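Local coordinates for protein copper-containing nitrite reductase (Bradyrhizobium sp. ORS 375, PDB 6THE) that probably reduces nitrite to nitric oxide, as copper nitrite reductases do, in a trimer whose subunits each carry copper sites, at residues 239-244 against 254-259. Sequence-based numbering, arbitrary orientation.
Sequences VDLFGG and QTVTVP
G243 N returns to D240 O at 3.0 Å, closing the type II turn that brings F242 round to meet P259. This lies between the two sheets of a cupredoxin beta sandwich: strand 236-241 belongs to one sheet, while strand 256-258 forms the outer strand, within the chain, of the sheet facing it. The touching parts run within 13° of each other, yet no hydrogen bond joins them, and the closest approaches are between apolar side chains. V256 carries one half of the contact, F242 and P259 the other. V256 CG2, anti to the backbone N, meets two methyls, V239 CG1 at 3.8 Å and L241 CD1 at 3.9 Å, each side chain pointing opposite to that of V256 as it passes. F242 takes the third position of the first turn with a positive phi of 65°; a second turn, L241 to G244, overlaps it. F242 O accepts a hydrogen bond from Q254 NE2 of the third subunit, and the F242 side chain packs on T255 of that subunit. An alanine at F242 would probably open a gap beside P259 and weaken the packing against that neighbour. The side chain of P259, about 11 Å from a bound copper ion, crosses F242 at roughly a right angle, its CD in the ring plane against the CD1–CE1 edge, 3.7 Å from F242 CD1 and from F242 CE1.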
ATOM      1  N   VAL A 239      -5.577   2.384 -15.532  1.00 21.34           N
ATOM      2  CA  VAL A 239      -4.853   1.484 -14.647  1.00 21.46           C
ATOM      3  C   VAL A 239      -5.797   0.372 -14.195  1.00 21.58           C
ATOM      4  O   VAL A 239      -6.855   0.641 -13.630  1.00 21.58           O
ATOM      5  CB  VAL A 239      -4.241   2.228 -13.441  1.00 21.44           C
ATOM      6  CG1 VAL A 239      -3.716   1.269 -12.382  1.00 21.41           C
ATOM      7  CG2 VAL A 239      -3.148   3.199 -13.860  1.00 21.40           C
ATOM      8  N   ASP A 240      -5.391  -0.876 -14.460  1.00 21.67           N
ATOM      9  CA  ASP A 240      -6.070  -2.046 -13.927  1.00 21.69           C
ATOM     10  C   ASP A 240      -5.463  -2.374 -12.565  1.00 21.70           C
ATOM     11  O   ASP A 240      -4.366  -2.925 -12.485  1.00 21.75           O
ATOM     12  CB  ASP A 240      -6.025  -3.216 -14.912  1.00 21.74           C
ATOM     13  CG  ASP A 240      -6.758  -2.941 -16.215  1.00 21.81           C
ATOM     14  OD1 ASP A 240      -7.978  -2.683 -16.159  1.00 21.78           O
ATOM     15  OD2 ASP A 240      -6.105  -2.982 -17.275  1.00 21.90           O
ATOM     16  N   LEU A 241      -6.194  -2.012 -11.503  1.00 21.70           N
ATOM     17  CA  LEU A 241      -5.713  -2.106 -10.134  1.00 21.65           C
ATOM     18  C   LEU A 241      -5.585  -3.572  -9.731  1.00 21.62           C
ATOM     19  O   LEU A 241      -6.525  -4.349  -9.889  1.00 21.58           O
ATOM     20  CB  LEU A 241      -6.686  -1.353  -9.217  1.00 21.72           C
ATOM     21  CG  LEU A 241      -6.172  -1.028  -7.814  1.00 21.75           C
ATOM     22  CD1 LEU A 241      -5.069   0.021  -7.862  1.00 21.76           C
ATOM     23  CD2 LEU A 241      -7.309  -0.558  -6.920  1.00 21.74           C
ATOM     24  N   PHE A 242      -4.398  -3.924  -9.215  1.00 21.55           N
ATOM     25  CA  PHE A 242      -4.034  -5.277  -8.812  1.00 21.46           C
ATOM     26  C   PHE A 242      -3.991  -6.204 -10.026  1.00 21.41           C
ATOM     27  O   PHE A 242      -3.886  -7.421  -9.877  1.00 21.41           O
ATOM     28  CB  PHE A 242      -4.937  -5.790  -7.685  1.00 21.43           C
ATOM     29  CG  PHE A 242      -4.967  -4.925  -6.448  1.00 21.40           C
ATOM     30  CD1 PHE A 242      -3.819  -4.711  -5.699  1.00 21.40           C
ATOM     31  CD2 PHE A 242      -6.148  -4.334  -6.027  1.00 21.39           C
ATOM     32  CE1 PHE A 242      -3.850  -3.919  -4.560  1.00 21.40           C
ATOM     33  CE2 PHE A 242      -6.178  -3.541  -4.888  1.00 21.39           C
ATOM     34  CZ  PHE A 242      -5.030  -3.335  -4.157  1.00 21.41           C
ATOM     35  N   GLY A 243      -4.060  -5.608 -11.223  1.00 21.37           N
ATOM     36  CA  GLY A 243      -3.988  -6.333 -12.481  1.00 21.36           C
ATOM     37  C   GLY A 243      -5.231  -7.182 -12.735  1.00 21.36           C
ATOM     38  O   GLY A 243      -5.124  -8.315 -13.198  1.00 21.47           O
ATOM     39  N   GLY A 244      -6.405  -6.621 -12.421  1.00 21.32           N
ATOM     40  CA  GLY A 244      -7.676  -7.289 -12.657  1.00 21.32           C
ATOM     41  C   GLY A 244      -8.372  -6.735 -13.897  1.00 21.33           C
ATOM     42  O   GLY A 244      -8.504  -5.522 -14.045  1.00 21.41           O
ATOM     43  N   GLN A 254      -1.573   9.148 -11.133  1.00 19.07           N
ATOM     44  CA  GLN A 254      -0.174   9.545 -11.132  1.00 18.96           C
ATOM     45  C   GLN A 254       0.694   8.382 -10.653  1.00 18.96           C
ATOM     46  O   GLN A 254       1.642   7.992 -11.333  1.00 18.98           O
ATOM     47  CB  GLN A 254       0.029  10.808 -10.289  1.00 18.86           C
ATOM     48  CG  GLN A 254      -0.498  10.694  -8.863  1.00 18.77           C
ATOM     49  CD  GLN A 254      -0.356  11.959  -8.052  1.00 18.71           C
ATOM     50  OE1 GLN A 254       0.639  12.675  -8.141  1.00 18.67           O
ATOM     51  NE2 GLN A 254      -1.356  12.238  -7.234  1.00 18.68           N
ATOM     52  N   THR A 255       0.351   7.835  -9.480  1.00 18.96           N
ATOM     53  CA  THR A 255       1.125   6.791  -8.828  1.00 18.95           C
ATOM     54  C   THR A 255       0.177   5.702  -8.334  1.00 19.00           C
ATOM     55  O   THR A 255      -0.837   6.000  -7.705  1.00 19.06           O
ATOM     56  CB  THR A 255       1.977   7.376  -7.692  1.00 18.90           C
ATOM     57  OG1 THR A 255       2.700   8.501  -8.190  1.00 18.84           O
ATOM     58  CG2 THR A 255       2.946   6.377  -7.099  1.00 18.88           C
ATOM     59  N   VAL A 256       0.523   4.443  -8.627  1.00 19.00           N
ATOM     60  CA  VAL A 256      -0.317   3.304  -8.285  1.00 18.99           C
ATOM     61  C   VAL A 256       0.443   2.373  -7.341  1.00 19.01           C
ATOM     62  O   VAL A 256       1.596   2.025  -7.593  1.00 19.01           O
ATOM     63  CB  VAL A 256      -0.837   2.576  -9.544  1.00 18.99           C
ATOM     64  CG1 VAL A 256       0.276   2.201 -10.512  1.00 18.99           C
ATOM     65  CG2 VAL A 256      -1.691   1.364  -9.201  1.00 18.98           C
ATOM     66  N   THR A 257      -0.227   1.988  -6.247  1.00 19.00           N
ATOM     67  CA  THR A 257       0.315   1.054  -5.275  1.00 18.98           C
ATOM     68  C   THR A 257       0.177  -0.367  -5.816  1.00 18.93           C
ATOM     69  O   THR A 257      -0.934  -0.847  -6.036  1.00 18.98           O
ATOM     70  CB  THR A 257      -0.364   1.219  -3.909  1.00 19.01           C
ATOM     71  OG1 THR A 257      -0.087   2.536  -3.433  1.00 19.08           O
ATOM     72  CG2 THR A 257       0.095   0.204  -2.885  1.00 19.01           C
ATOM     73  N   VAL A 258       1.323  -1.021  -6.032  1.00 18.84           N
ATOM     74  CA  VAL A 258       1.359  -2.407  -6.470  1.00 18.79           C
ATOM     75  C   VAL A 258       1.980  -3.244  -5.355  1.00 18.73           C
ATOM     76  O   VAL A 258       3.152  -3.070  -5.027  1.00 18.72           O
ATOM     77  CB  VAL A 258       2.112  -2.574  -7.805  1.00 18.77           C
ATOM     78  CG1 VAL A 258       1.975  -3.986  -8.356  1.00 18.75           C
ATOM     79  CG2 VAL A 258       1.664  -1.556  -8.844  1.00 18.78           C
ATOM     80  N   PRO A 259       1.209  -4.169  -4.735  1.00 18.70           N
ATOM     81  CA  PRO A 259       1.716  -4.990  -3.635  1.00 18.69           C
ATOM     82  C   PRO A 259       2.649  -6.090  -4.135  1.00 18.70           C
ATOM     83  O   PRO A 259       2.665  -6.390  -5.327  1.00 18.73           O
ATOM     84  CB  PRO A 259       0.436  -5.612  -3.058  1.00 18.69           C
ATOM     85  CG  PRO A 259      -0.502  -5.703  -4.241  1.00 18.68           C
ATOM     86  CD  PRO A 259      -0.191  -4.476  -5.072  1.00 18.69           C
TER